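Dihydropteridine reductase (Dictyostelium discoideum, PDB 3ORF) catalyses the NADH- or NADPH-dependent reduction of quinonoid dihydropteridines to tetrahydropteridines, probably regenerating the tetrahydrobiopterin cofactor of aromatic amino acid hydroxylases. Local coordinates at residues A[69-72]-A[73-77]; A[76-79]-A[80-84]; A[113-116]-A[117-121]; A[126-129]-A[130-134]; A[218-221]-A[222-225]. All coordinates share one frame; numbering follows the deposited sequence.

Interaction 1. Residues A[69-72]-A[73-77]. With NAD (nicotinamide-adenine-dinucleotide), chain E.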
# COMPACT_ATOMS: atom_id res chain seq x y z
N SER A 69 -0.50 -12.82 10.35
CA SER A 69 -0.04 -11.47 10.63
C SER A 69 -1.18 -10.60 11.15
O SER A 69 -1.00 -9.43 11.33
CB SER A 69 0.62 -10.88 9.39
OG SER A 69 1.81 -10.18 9.73
N GLY A 70 -2.34 -11.21 11.42
CA GLY A 70 -3.53 -10.57 11.98
C GLY A 70 -3.45 -9.91 13.35
O GLY A 70 -2.51 -10.12 14.15
N GLU A 71 -4.46 -9.10 13.64
CA GLU A 71 -4.48 -8.40 14.92
C GLU A 71 -4.11 -9.30 16.09
O GLU A 71 -3.23 -8.93 16.89
CB GLU A 71 -5.80 -7.68 15.22
CG GLU A 71 -5.59 -6.80 16.51
CD GLU A 71 -6.80 -6.01 17.00
OE1 GLU A 71 -7.88 -6.18 16.39
OE2 GLU A 71 -6.66 -5.22 17.99
N GLU A 72 -4.76 -10.46 16.22
CA GLU A 72 -4.63 -11.22 17.48
C GLU A 72 -3.27 -11.85 17.65
O GLU A 72 -2.66 -11.76 18.74
CB GLU A 72 -5.79 -12.22 17.73
CG GLU A 72 -6.56 -11.91 19.05
CD GLU A 72 -7.44 -10.62 19.04
OE1 GLU A 72 -8.10 -10.35 18.00
OE2 GLU A 72 -7.49 -9.89 20.08
N GLU A 73 -2.79 -12.44 16.56
CA GLU A 73 -1.44 -12.99 16.52
C GLU A 73 -0.36 -12.02 16.85
O GLU A 73 0.56 -12.35 17.61
CB GLU A 73 -1.17 -13.66 15.17
CG GLU A 73 -1.92 -15.08 15.08
CD GLU A 73 -1.33 -16.20 16.00
OE1 GLU A 73 -0.16 -16.58 15.88
OE2 GLU A 73 -2.07 -16.72 16.85
N ILE A 74 -0.47 -10.81 16.30
CA ILE A 74 0.49 -9.77 16.59
C ILE A 74 0.37 -9.30 18.06
O ILE A 74 1.37 -9.26 18.78
CB ILE A 74 0.45 -8.59 15.50
CG1 ILE A 74 0.71 -9.15 14.10
CG2 ILE A 74 1.42 -7.48 15.85
CD1 ILE A 74 2.05 -9.91 13.98
N LYS A 75 -0.83 -8.96 18.52
CA LYS A 75 -0.96 -8.68 19.98
C LYS A 75 -0.31 -9.76 20.85
O LYS A 75 0.36 -9.41 21.84
CB LYS A 75 -2.41 -8.42 20.45
CG LYS A 75 -2.89 -6.96 20.32
CD LYS A 75 -4.02 -6.64 21.29
CE LYS A 75 -5.36 -7.41 21.04
NZ LYS A 75 -6.29 -7.29 22.24
N SER A 76 -0.43 -11.06 20.49
CA SER A 76 0.03 -12.13 21.42
C SER A 76 1.51 -12.21 21.52
O SER A 76 2.04 -12.31 22.62
CB SER A 76 -0.49 -13.52 21.03
OG SER A 76 -1.90 -13.42 21.00
N VAL A 77 2.18 -12.15 20.37
CA VAL A 77 3.61 -12.27 20.34
C VAL A 77 4.25 -11.04 21.04
O VAL A 77 5.23 -11.19 21.81
CB VAL A 77 4.11 -12.57 18.87
CG1 VAL A 77 4.25 -11.29 18.06
CG2 VAL A 77 5.39 -13.23 18.93
PA NAD E . 12.45 -15.34 2.16
O1A NAD E . 11.24 -15.82 1.45
O2A NAD E . 13.59 -16.26 2.45
O5B NAD E . 11.95 -14.90 3.66
C5B NAD E . 10.87 -14.11 4.01
C4B NAD E . 10.46 -14.57 5.42
O4B NAD E . 9.30 -13.76 5.78
C3B NAD E . 9.94 -16.03 5.36
O3B NAD E . 10.37 -16.70 6.52
C2B NAD E . 8.44 -15.91 5.55
O2B NAD E . 7.92 -17.02 6.30
C1B NAD E . 8.36 -14.63 6.41
N9A NAD E . 7.07 -13.88 6.30
C8A NAD E . 6.36 -13.71 5.15
N7A NAD E . 5.31 -12.94 5.45
C5A NAD E . 5.32 -12.65 6.79
C6A NAD E . 4.48 -11.90 7.67
N6A NAD E . 3.32 -11.35 7.25
N1A NAD E . 4.83 -11.79 8.99
C2A NAD E . 5.92 -12.39 9.44
N3A NAD E . 6.72 -13.10 8.63
C4A NAD E . 6.44 -13.27 7.32
O3 NAD E . 12.87 -14.03 1.41
PN NAD E . 14.21 -13.27 1.39
O1N NAD E . 14.83 -13.70 0.10
O2N NAD E . 14.93 -13.30 2.73
O5D NAD E . 13.78 -11.72 1.18
C5D NAD E . 13.70 -10.78 2.26
C4D NAD E . 13.07 -9.46 1.78
O4D NAD E . 13.65 -9.07 0.51
C3D NAD E . 11.55 -9.47 1.53
O3D NAD E . 11.01 -8.33 2.27
C2D NAD E . 11.41 -9.23 0.02
O2D NAD E . 10.17 -8.53 -0.17
C1D NAD E . 12.61 -8.27 -0.13
N1N NAD E . 13.20 -7.57 -1.36
C2N NAD E . 14.13 -8.18 -2.32
C3N NAD E . 14.60 -7.37 -3.41
C7N NAD E . 15.60 -7.87 -4.49
O7N NAD E . 15.39 -7.60 -5.69
N7N NAD E . 16.68 -8.51 -4.01
C4N NAD E . 14.20 -6.02 -3.52
C5N NAD E . 13.34 -5.44 -2.58
C6N NAD E . 12.86 -6.21 -1.53
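Lys75 lies alongside Glu72, the two chains pointing the same way, and its NZ forms a salt bridge with Glu72 OE2 at 3.6 Å. The lysine turns at chi3 (-66°), which brings CE to 3.4 Å from the same Glu72 OE2, so methylene and ammonium together flank one carboxylate oxygen. Glu71 runs beside Lys75 as well, its carboxylate too far for a bridge but near enough that it would probably add to the negative field around the ammonium. Ser76, one turn on from Glu72, folds its hydroxyl back onto the backbone: OG donates to Glu72 O at 2.9 Å from above the carbonyl plane, while Ser76 N reaches that oxygen from the opposite face. Gly70 is the N-cap of helix 71-82, and its carbonyl accepts the nearly straight bond from Ile74 N at 3.0 Å. Ile74 CG1 also packs 3.3 Å from Ser69 O. Just ahead of the helix, Ser69 OG accepts a hydrogen bond from N6A of the NAD adenine at 3.1 Å, so this strand-to-helix connection of the Rossmann fold helps to hold the cofactor's adenine end. Glu73 OE1 accepts a hydrogen bond from Lys67 N, back in the loop before the helix. Leu109 of the second subunit packs on Glu71, Ile74 and Lys75, and within the chain Ile74 rests on Ala125 and His128 of helix 108-133.

Interaction 2. Residues A[76-79]-A[80-84]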
# COMPACT_ATOMS: atom_id res chain seq x y z
N SER A 76 -0.43 -11.06 20.49
CA SER A 76 0.03 -12.13 21.42
C SER A 76 1.51 -12.21 21.52
O SER A 76 2.04 -12.31 22.62
CB SER A 76 -0.49 -13.52 21.03
OG SER A 76 -1.90 -13.42 21.00
N VAL A 77 2.18 -12.15 20.37
CA VAL A 77 3.61 -12.27 20.34
C VAL A 77 4.25 -11.04 21.04
O VAL A 77 5.23 -11.19 21.81
CB VAL A 77 4.11 -12.57 18.87
CG1 VAL A 77 4.25 -11.29 18.06
CG2 VAL A 77 5.39 -13.23 18.93
N ILE A 78 3.68 -9.85 20.83
CA ILE A 78 4.13 -8.67 21.60
C ILE A 78 3.83 -8.92 23.07
O ILE A 78 4.70 -8.73 23.92
CB ILE A 78 3.42 -7.37 21.27
CG1 ILE A 78 3.59 -6.98 19.81
CG2 ILE A 78 3.95 -6.23 22.15
CD1 ILE A 78 5.03 -7.02 19.37
N GLU A 79 2.60 -9.36 23.36
CA GLU A 79 2.24 -9.65 24.77
C GLU A 79 3.19 -10.68 25.40
O GLU A 79 3.59 -10.50 26.53
CB GLU A 79 0.72 -9.93 24.93
CG GLU A 79 -0.16 -8.67 24.50
CD GLU A 79 -1.69 -8.86 24.56
OE1 GLU A 79 -2.25 -9.96 24.24
OE2 GLU A 79 -2.33 -7.86 24.94
N LYS A 80 3.62 -11.69 24.62
CA LYS A 80 4.58 -12.71 25.07
C LYS A 80 5.95 -12.14 25.33
O LYS A 80 6.55 -12.45 26.34
CB LYS A 80 4.73 -13.85 24.07
CG LYS A 80 3.66 -14.90 24.06
CD LYS A 80 3.93 -15.89 22.91
CE LYS A 80 2.73 -16.79 22.63
NZ LYS A 80 2.94 -17.56 21.37
N ILE A 81 6.46 -11.34 24.41
CA ILE A 81 7.82 -10.82 24.51
C ILE A 81 7.94 -9.79 25.65
O ILE A 81 9.00 -9.64 26.32
CB ILE A 81 8.21 -10.14 23.18
CG1 ILE A 81 8.38 -11.20 22.06
CG2 ILE A 81 9.46 -9.32 23.36
CD1 ILE A 81 8.59 -10.64 20.71
N ASN A 82 6.85 -9.06 25.81
CA ASN A 82 6.66 -8.02 26.84
C ASN A 82 6.71 -8.66 28.24
O ASN A 82 7.58 -8.32 29.04
CB ASN A 82 5.31 -7.32 26.61
CG ASN A 82 5.35 -5.85 26.91
OD1 ASN A 82 5.74 -5.03 26.06
ND2 ASN A 82 4.93 -5.49 28.12
N SER A 83 5.79 -9.60 28.49
CA SER A 83 5.79 -10.39 29.75
C SER A 83 7.11 -11.16 30.03
O SER A 83 7.23 -11.75 31.07
CB SER A 83 4.59 -11.36 29.78
OG SER A 83 4.85 -12.60 29.11
N LYS A 84 8.07 -11.14 29.10
CA LYS A 84 9.42 -11.69 29.33
C LYS A 84 10.41 -10.57 29.66
O LYS A 84 11.61 -10.78 29.76
CB LYS A 84 9.91 -12.45 28.08
CG LYS A 84 9.45 -13.88 28.02
CD LYS A 84 9.79 -14.51 26.68
CE LYS A 84 10.41 -15.92 26.81
NZ LYS A 84 9.63 -16.90 27.64
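Residues 76-79 and the start of 80-84 continue helix 71-82, one of the helices flanking the central sheet of this Rossmann fold, and the backbone follows the i to i+4 pattern. Lys80 N donates to Ser76 O at 2.6 Å, Ile81 N to Val77 O at 2.9 Å and Asn82 N to Ile78 O, also at 2.9 Å. A fourth bond, Ser83 N to Glu79 O, has an N-H...O angle of 169°, and Lys84 N makes a weak bond to Ile81 O. Among the side chains, Val77 and Ile81 are one turn apart on the buried side, with Val77 CG2 4.5 Å from Ile81 CD1. Ile81 holds CG1 beside its own backbone N (chi1 -70°), which lays that branch over Val77 O at 3.2 Å. Phe64 of strand 62-65 and Ile52 of strand 48-53 touch both residues, so this side of the helix is pressed against the sheet. Ile78 instead meets His128 and Ile129 of helix 108-133. Lys80 stretches out in an extended chain toward the exterior, although its CB and CG start close to Ser76 O. Ser83 has its hydroxyl between the backbone N and the carbonyl carbon (chi1 85°), turned back toward the preceding turn; Ser83 OG donates to Lys80 O at 3.3 Å from above the carbonyl plane.

Interaction 3. Residues A[113-116]-A[117-121]. With NAD (nicotinamide-adenine-dinucleotide), chain E.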
# COMPACT_ATOMS: atom_id res chain seq x y z
N LYS A 113 -3.47 -10.84 -3.15
CA LYS A 113 -3.57 -11.31 -1.78
C LYS A 113 -2.21 -11.81 -1.21
O LYS A 113 -1.87 -11.49 -0.07
CB LYS A 113 -4.71 -12.31 -1.61
CG LYS A 113 -4.47 -13.29 -0.47
CD LYS A 113 -5.49 -14.35 -0.51
CE LYS A 113 -6.02 -14.53 0.90
NZ LYS A 113 -5.33 -15.76 1.39
N GLY A 114 -1.42 -12.51 -2.02
CA GLY A 114 -0.09 -12.89 -1.60
C GLY A 114 0.78 -11.70 -1.14
O GLY A 114 1.50 -11.81 -0.17
N MET A 115 0.79 -10.60 -1.89
CA MET A 115 1.75 -9.49 -1.61
C MET A 115 1.20 -8.70 -0.41
O MET A 115 1.97 -8.23 0.40
CB MET A 115 1.91 -8.59 -2.82
CG MET A 115 2.65 -9.25 -4.11
SD MET A 115 4.28 -9.82 -3.64
CE MET A 115 3.89 -11.49 -3.03
N ILE A 116 -0.13 -8.55 -0.31
CA ILE A 116 -0.70 -7.89 0.86
C ILE A 116 -0.31 -8.67 2.11
O ILE A 116 0.24 -8.12 3.04
CB ILE A 116 -2.19 -7.73 0.73
CG1 ILE A 116 -2.49 -6.58 -0.23
CG2 ILE A 116 -2.81 -7.42 2.14
CD1 ILE A 116 -3.97 -6.39 -0.62
N ASP A 117 -0.50 -9.97 2.12
CA ASP A 117 -0.25 -10.75 3.34
C ASP A 117 1.23 -10.83 3.72
O ASP A 117 1.60 -10.87 4.89
CB ASP A 117 -0.80 -12.18 3.12
CG ASP A 117 -2.38 -12.24 3.15
OD1 ASP A 117 -3.09 -11.31 3.60
OD2 ASP A 117 -2.91 -13.28 2.70
N MET A 118 2.09 -10.98 2.71
CA MET A 118 3.50 -11.13 2.97
C MET A 118 4.20 -9.78 3.19
O MET A 118 5.05 -9.67 4.08
CB MET A 118 4.16 -11.88 1.80
CG MET A 118 3.99 -13.42 1.90
SD MET A 118 4.98 -14.24 0.62
CE MET A 118 3.70 -14.75 -0.56
N ASN A 119 3.94 -8.78 2.36
CA ASN A 119 4.69 -7.51 2.55
C ASN A 119 3.95 -6.44 3.40
O ASN A 119 4.56 -5.81 4.24
CB ASN A 119 5.11 -6.90 1.25
CG ASN A 119 5.87 -7.89 0.35
OD1 ASN A 119 6.85 -8.51 0.74
ND2 ASN A 119 5.44 -7.99 -0.88
N LEU A 120 2.64 -6.30 3.21
CA LEU A 120 1.99 -5.10 3.75
C LEU A 120 1.59 -5.34 5.20
O LEU A 120 1.86 -4.52 6.09
CB LEU A 120 0.77 -4.67 2.87
CG LEU A 120 0.10 -3.37 3.31
CD1 LEU A 120 1.09 -2.28 3.75
CD2 LEU A 120 -0.86 -2.83 2.25
N TYR A 121 0.92 -6.48 5.41
CA TYR A 121 0.59 -6.91 6.77
C TYR A 121 1.81 -6.97 7.69
O TYR A 121 1.68 -6.68 8.86
CB TYR A 121 -0.18 -8.26 6.81
CG TYR A 121 -1.65 -8.05 6.83
CD1 TYR A 121 -2.41 -8.26 5.69
CD2 TYR A 121 -2.32 -7.57 7.99
CE1 TYR A 121 -3.83 -8.09 5.68
CE2 TYR A 121 -3.76 -7.37 8.00
CZ TYR A 121 -4.48 -7.62 6.81
OH TYR A 121 -5.85 -7.44 6.72
PA NAD E . 12.45 -15.34 2.16
O1A NAD E . 11.24 -15.82 1.45
O2A NAD E . 13.59 -16.26 2.45
O5B NAD E . 11.95 -14.90 3.66
C5B NAD E . 10.87 -14.11 4.01
C4B NAD E . 10.46 -14.57 5.42
O4B NAD E . 9.30 -13.76 5.78
C3B NAD E . 9.94 -16.03 5.36
O3B NAD E . 10.37 -16.70 6.52
C2B NAD E . 8.44 -15.91 5.55
O2B NAD E . 7.92 -17.02 6.30
C1B NAD E . 8.36 -14.63 6.41
N9A NAD E . 7.07 -13.88 6.30
C8A NAD E . 6.36 -13.71 5.15
N7A NAD E . 5.31 -12.94 5.45
C5A NAD E . 5.32 -12.65 6.79
C6A NAD E . 4.48 -11.90 7.67
N6A NAD E . 3.32 -11.35 7.25
N1A NAD E . 4.83 -11.79 8.99
C2A NAD E . 5.92 -12.39 9.44
N3A NAD E . 6.72 -13.10 8.63
C4A NAD E . 6.44 -13.27 7.32
O3 NAD E . 12.87 -14.03 1.41
PN NAD E . 14.21 -13.27 1.39
O1N NAD E . 14.83 -13.70 0.10
O2N NAD E . 14.93 -13.30 2.73
O5D NAD E . 13.78 -11.72 1.18
C5D NAD E . 13.70 -10.78 2.26
C4D NAD E . 13.07 -9.46 1.78
O4D NAD E . 13.65 -9.07 0.51
C3D NAD E . 11.55 -9.47 1.53
O3D NAD E . 11.01 -8.33 2.27
C2D NAD E . 11.41 -9.23 0.02
O2D NAD E . 10.17 -8.53 -0.17
C1D NAD E . 12.61 -8.27 -0.13
N1N NAD E . 13.20 -7.57 -1.36
C2N NAD E . 14.13 -8.18 -2.32
C3N NAD E . 14.60 -7.37 -3.41
C7N NAD E . 15.60 -7.87 -4.49
O7N NAD E . 15.39 -7.60 -5.69
N7N NAD E . 16.68 -8.51 -4.01
C4N NAD E . 14.20 -6.02 -3.52
C5N NAD E . 13.34 -5.44 -2.58
C6N NAD E . 12.86 -6.21 -1.53
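Asp117 presents two groups to two partners: its backbone O accepts from N6A of the NAD adenine at 3.0 Å, while carboxylate OD2 makes a long salt bridge to Lys113 NZ at 3.7 Å. The Lys113 chain crosses the carboxylate, its CG 3.5 Å from Asp117 OD2. With the carboxylate gone, as in an alanine here, the Lys113 ammonium would probably lose its mate and its chain be freer to swing. Met118 lays CB and CG near N7A of the cofactor, and its CE meets Met115 CE at 4.1 Å. Asn119 lies beside Met115, ND2 being 3.5 Å from Met115 SD, while Asn119 OD1 accepts from the amide of Gly97. These residues belong to helix 108-133 of the SDR Rossmann fold, which here widens into a pi-type turn: Ile116 O takes both Leu120 N and Tyr121 N, the latter at 3.0 Å and 175°. Across that turn Ile116 CG2 meets Tyr121 CD1 obliquely at 3.7 Å. Further out, Met115 packs on Ala157 and Thr161 of helix 156-172, close to Tyr158, the predicted proton acceptor. At the dimer interface, Tyr121 of the second subunit packs on Lys113 and Ile116, and Leu120 meets its own counterpart there.

Interaction 4. Residues A[126-129]-A[130-134]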
# COMPACT_ATOMS: atom_id res chain seq x y z
N SER A 126 5.19 -4.64 12.02
CA SER A 126 6.42 -4.00 12.48
C SER A 126 6.17 -2.69 13.10
O SER A 126 6.73 -2.44 14.14
CB SER A 126 7.38 -3.75 11.32
OG SER A 126 7.64 -5.00 10.69
N ALA A 127 5.32 -1.84 12.51
CA ALA A 127 5.04 -0.53 13.15
C ALA A 127 4.55 -0.73 14.60
O ALA A 127 5.12 -0.18 15.59
CB ALA A 127 4.05 0.27 12.32
N HIS A 128 3.55 -1.57 14.76
CA HIS A 128 3.08 -1.89 16.12
C HIS A 128 4.16 -2.47 17.08
O HIS A 128 4.28 -2.06 18.21
CB HIS A 128 1.90 -2.86 16.03
CG HIS A 128 1.33 -3.22 17.37
ND1 HIS A 128 0.40 -2.43 18.01
CD2 HIS A 128 1.60 -4.25 18.22
CE1 HIS A 128 0.11 -2.96 19.19
NE2 HIS A 128 0.83 -4.06 19.35
N ILE A 129 4.93 -3.45 16.59
CA ILE A 129 5.95 -4.15 17.37
C ILE A 129 6.99 -3.16 17.83
O ILE A 129 7.39 -3.20 19.01
CB ILE A 129 6.58 -5.27 16.52
CG1 ILE A 129 5.62 -6.46 16.37
CG2 ILE A 129 7.87 -5.76 17.12
CD1 ILE A 129 6.00 -7.39 15.35
N GLY A 130 7.42 -2.26 16.91
CA GLY A 130 8.32 -1.18 17.26
C GLY A 130 7.76 -0.19 18.26
O GLY A 130 8.37 0.14 19.30
N ALA A 131 6.59 0.36 17.97
CA ALA A 131 5.96 1.21 18.99
C ALA A 131 5.95 0.55 20.39
O ALA A 131 6.20 1.21 21.40
CB ALA A 131 4.56 1.58 18.59
N LYS A 132 5.67 -0.76 20.45
CA LYS A 132 5.55 -1.39 21.80
C LYS A 132 6.88 -1.82 22.42
O LYS A 132 7.03 -1.73 23.63
CB LYS A 132 4.55 -2.58 21.83
CG LYS A 132 3.05 -2.21 21.72
CD LYS A 132 2.53 -1.23 22.78
CE LYS A 132 0.98 -1.16 22.83
NZ LYS A 132 0.39 0.20 22.76
N LEU A 133 7.85 -2.27 21.62
CA LEU A 133 9.05 -2.93 22.17
C LEU A 133 10.37 -2.18 21.95
O LEU A 133 11.43 -2.59 22.51
CB LEU A 133 9.20 -4.32 21.57
CG LEU A 133 8.09 -5.37 21.76
CD1 LEU A 133 8.42 -6.74 21.10
CD2 LEU A 133 7.71 -5.56 23.25
N LEU A 134 10.35 -1.12 21.13
CA LEU A 134 11.61 -0.48 20.81
C LEU A 134 12.06 0.38 21.99
O LEU A 134 11.24 1.01 22.65
CB LEU A 134 11.48 0.35 19.54
CG LEU A 134 12.78 0.65 18.81
CD1 LEU A 134 13.41 -0.67 18.31
CD2 LEU A 134 12.59 1.72 17.68
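Gly130 starts the second half of this contact by donating to Ser126 O at 2.9 Å in an almost straight bond (173°). Ala131 repeats the pattern with Ala127 O at 2.8 Å, and its methyl CB sits over the turn between Ala127 O and His128 O. At Lys132 the side chains take over. With CG beside its own backbone N (chi1 -71°), Lys132 lays CG over one face of the His128 ring, 4.1 Å from the centroid, as a CH-pi contact. The ring is brought to the lysine because His128 CG stands anti to the backbone N (chi1 -178°), and NE2 is the ring atom nearest Lys132 CG, at 3.7 Å. Lys132 N meanwhile bonds to His128 O. Phe108 of the second subunit packs on Ala127 and His128, and its Ser104 on Ala131 and Lys132. Leu133 N bonds to Ile129 O, and Leu133 CD1 touches Ile129 CG2 at 4.1 Å in an apolar contact. Leu134 leaves helical geometry, yet its N still donates to Gly130 O at 3.0 Å as the chain passes into strand 134-135. This end of helix 108-133 in the Rossmann fold packs against helix 71-82, Ile129 on Ile78 and Leu133 on Ile81, and against the sheet, where Ile129 and Leu133 meet Leu26 of strand 24-28 and Ile129 reaches Phe91 of strand 88-93.

Interaction 5. Residues A[218-221]-A[222-225]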
# COMPACT_ATOMS: atom_id res chain seq x y z
N GLU A 218 26.00 -6.49 8.11
CA GLU A 218 27.09 -5.60 8.55
C GLU A 218 26.67 -4.12 8.55
O GLU A 218 26.93 -3.37 9.54
CB GLU A 218 28.32 -5.88 7.67
CG GLU A 218 29.53 -4.93 7.72
CD GLU A 218 30.81 -5.59 7.08
OE1 GLU A 218 30.70 -6.77 6.58
OE2 GLU A 218 31.91 -4.94 7.09
N LYS A 219 26.00 -3.67 7.49
CA LYS A 219 25.48 -2.28 7.48
C LYS A 219 24.50 -2.06 8.64
O LYS A 219 24.60 -1.06 9.40
CB LYS A 219 24.82 -1.96 6.15
CG LYS A 219 24.28 -0.52 6.00
CD LYS A 219 25.35 0.57 6.33
CE LYS A 219 26.39 0.67 5.23
NZ LYS A 219 26.97 2.09 5.18
N LEU A 220 23.60 -3.01 8.86
CA LEU A 220 22.65 -2.90 10.01
C LEU A 220 23.33 -2.80 11.35
O LEU A 220 22.87 -2.07 12.29
CB LEU A 220 21.63 -4.07 10.03
CG LEU A 220 20.63 -4.09 8.81
CD1 LEU A 220 19.82 -5.36 8.76
CD2 LEU A 220 19.68 -2.92 8.80
N PHE A 221 24.38 -3.62 11.49
CA PHE A 221 25.20 -3.61 12.68
C PHE A 221 25.92 -2.29 12.89
O PHE A 221 25.91 -1.79 13.99
CB PHE A 221 26.21 -4.76 12.70
CG PHE A 221 26.91 -4.89 14.05
CD1 PHE A 221 26.22 -5.36 15.14
CD2 PHE A 221 28.26 -4.56 14.17
CE1 PHE A 221 26.91 -5.50 16.41
CE2 PHE A 221 28.96 -4.70 15.39
CZ PHE A 221 28.29 -5.15 16.52
N GLU A 222 26.54 -1.74 11.84
CA GLU A 222 27.14 -0.39 11.91
C GLU A 222 26.12 0.67 12.36
O GLU A 222 26.43 1.49 13.22
CB GLU A 222 27.86 -0.03 10.58
CG GLU A 222 28.35 1.43 10.41
CD GLU A 222 28.78 1.81 8.93
OE1 GLU A 222 28.38 1.15 7.93
OE2 GLU A 222 29.52 2.82 8.77
N TRP A 223 24.90 0.65 11.83
CA TRP A 223 23.92 1.63 12.26
C TRP A 223 23.46 1.37 13.70
O TRP A 223 23.12 2.28 14.38
CB TRP A 223 22.68 1.65 11.36
CG TRP A 223 22.85 2.15 9.91
CD1 TRP A 223 23.79 3.01 9.41
CD2 TRP A 223 22.01 1.78 8.80
NE1 TRP A 223 23.58 3.19 8.04
CE2 TRP A 223 22.49 2.47 7.66
CE3 TRP A 223 20.87 0.96 8.67
CZ2 TRP A 223 21.91 2.32 6.41
CZ3 TRP A 223 20.27 0.82 7.40
CH2 TRP A 223 20.80 1.49 6.30
N SER A 224 23.41 0.10 14.11
CA SER A 224 23.00 -0.28 15.49
C SER A 224 23.96 0.15 16.62
O SER A 224 23.50 0.37 17.73
CB SER A 224 22.86 -1.78 15.56
OG SER A 224 21.80 -2.11 14.69
N THR A 225 25.25 0.31 16.30
CA THR A 225 26.30 0.54 17.28
C THR A 225 26.96 1.92 17.14
O THR A 225 27.58 2.37 18.08
CB THR A 225 27.39 -0.51 17.16
OG1 THR A 225 27.82 -0.58 15.80
CG2 THR A 225 26.87 -1.87 17.56
O HOH W 1 25.30 4.10 5.95
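Lys219 crosses the Trp223 indole over one face, its CG standing 3.9 Å from the centroid of the six-membered ring and 19° off the normal, a CH-pi contact. With CG anti to the backbone N (chi1 -178°) and bends at chi2 and chi3, the lysine then runs alongside Glu222, where NZ makes a salt bridge to OE1 at 3.2 Å. A water accepts from both Lys219 NZ and Trp223 NE1, tying ammonium to indole. Leu220 CD2 meets Trp223 CZ3 obliquely at 4.0 Å. Losing the indole, for instance to an alanine, would probably open a gap beside Leu220, take the flat surface from the Lys219 methylenes and deprive the water of its NE1 donor. One turn after Phe221, Thr225 sets CG2 over one face of its ring, 4.0 Å from the centroid, while Thr225 OG1 donates to Phe221 O at 2.9 Å. Ser224 OG and N reach Leu220 O from opposite faces of its plane, OG at 2.6 Å. Trp223 rests on Leu186 and Ile188 of strand 184-190, and Phe221 meets Phe42 edge-to-face on Rossmann helix 33-44. Aromatic faces thus take the aliphatic parts, whereas the Lys219 ammonium, with Glu222, the water and a cation-pi contact to Trp248, is likely to stay charged.

Overall arrangement
From the N terminus, interactions 1 and 2 come first and overlap at Ser76 and Val77 on helix 71-82, leading away from the NAD-contacting end. Interactions 3 and 4 follow in series on helix 108-133, the former at the adenine and the latter at the helix's end. Each closes just a local helical turn, so none encloses another. The two helices meet through Ile78 with Ile129 and Ile81 with Leu133, joining interactions 2 and 4, while Ile74 touches His128. Interactions 1 and 3 share NAD, and 1, 3 and 4 face the second subunit. Interaction 5 touches none of the others; it packs helix 213-225 against strands 138-143 and 184-190 and helix 33-44.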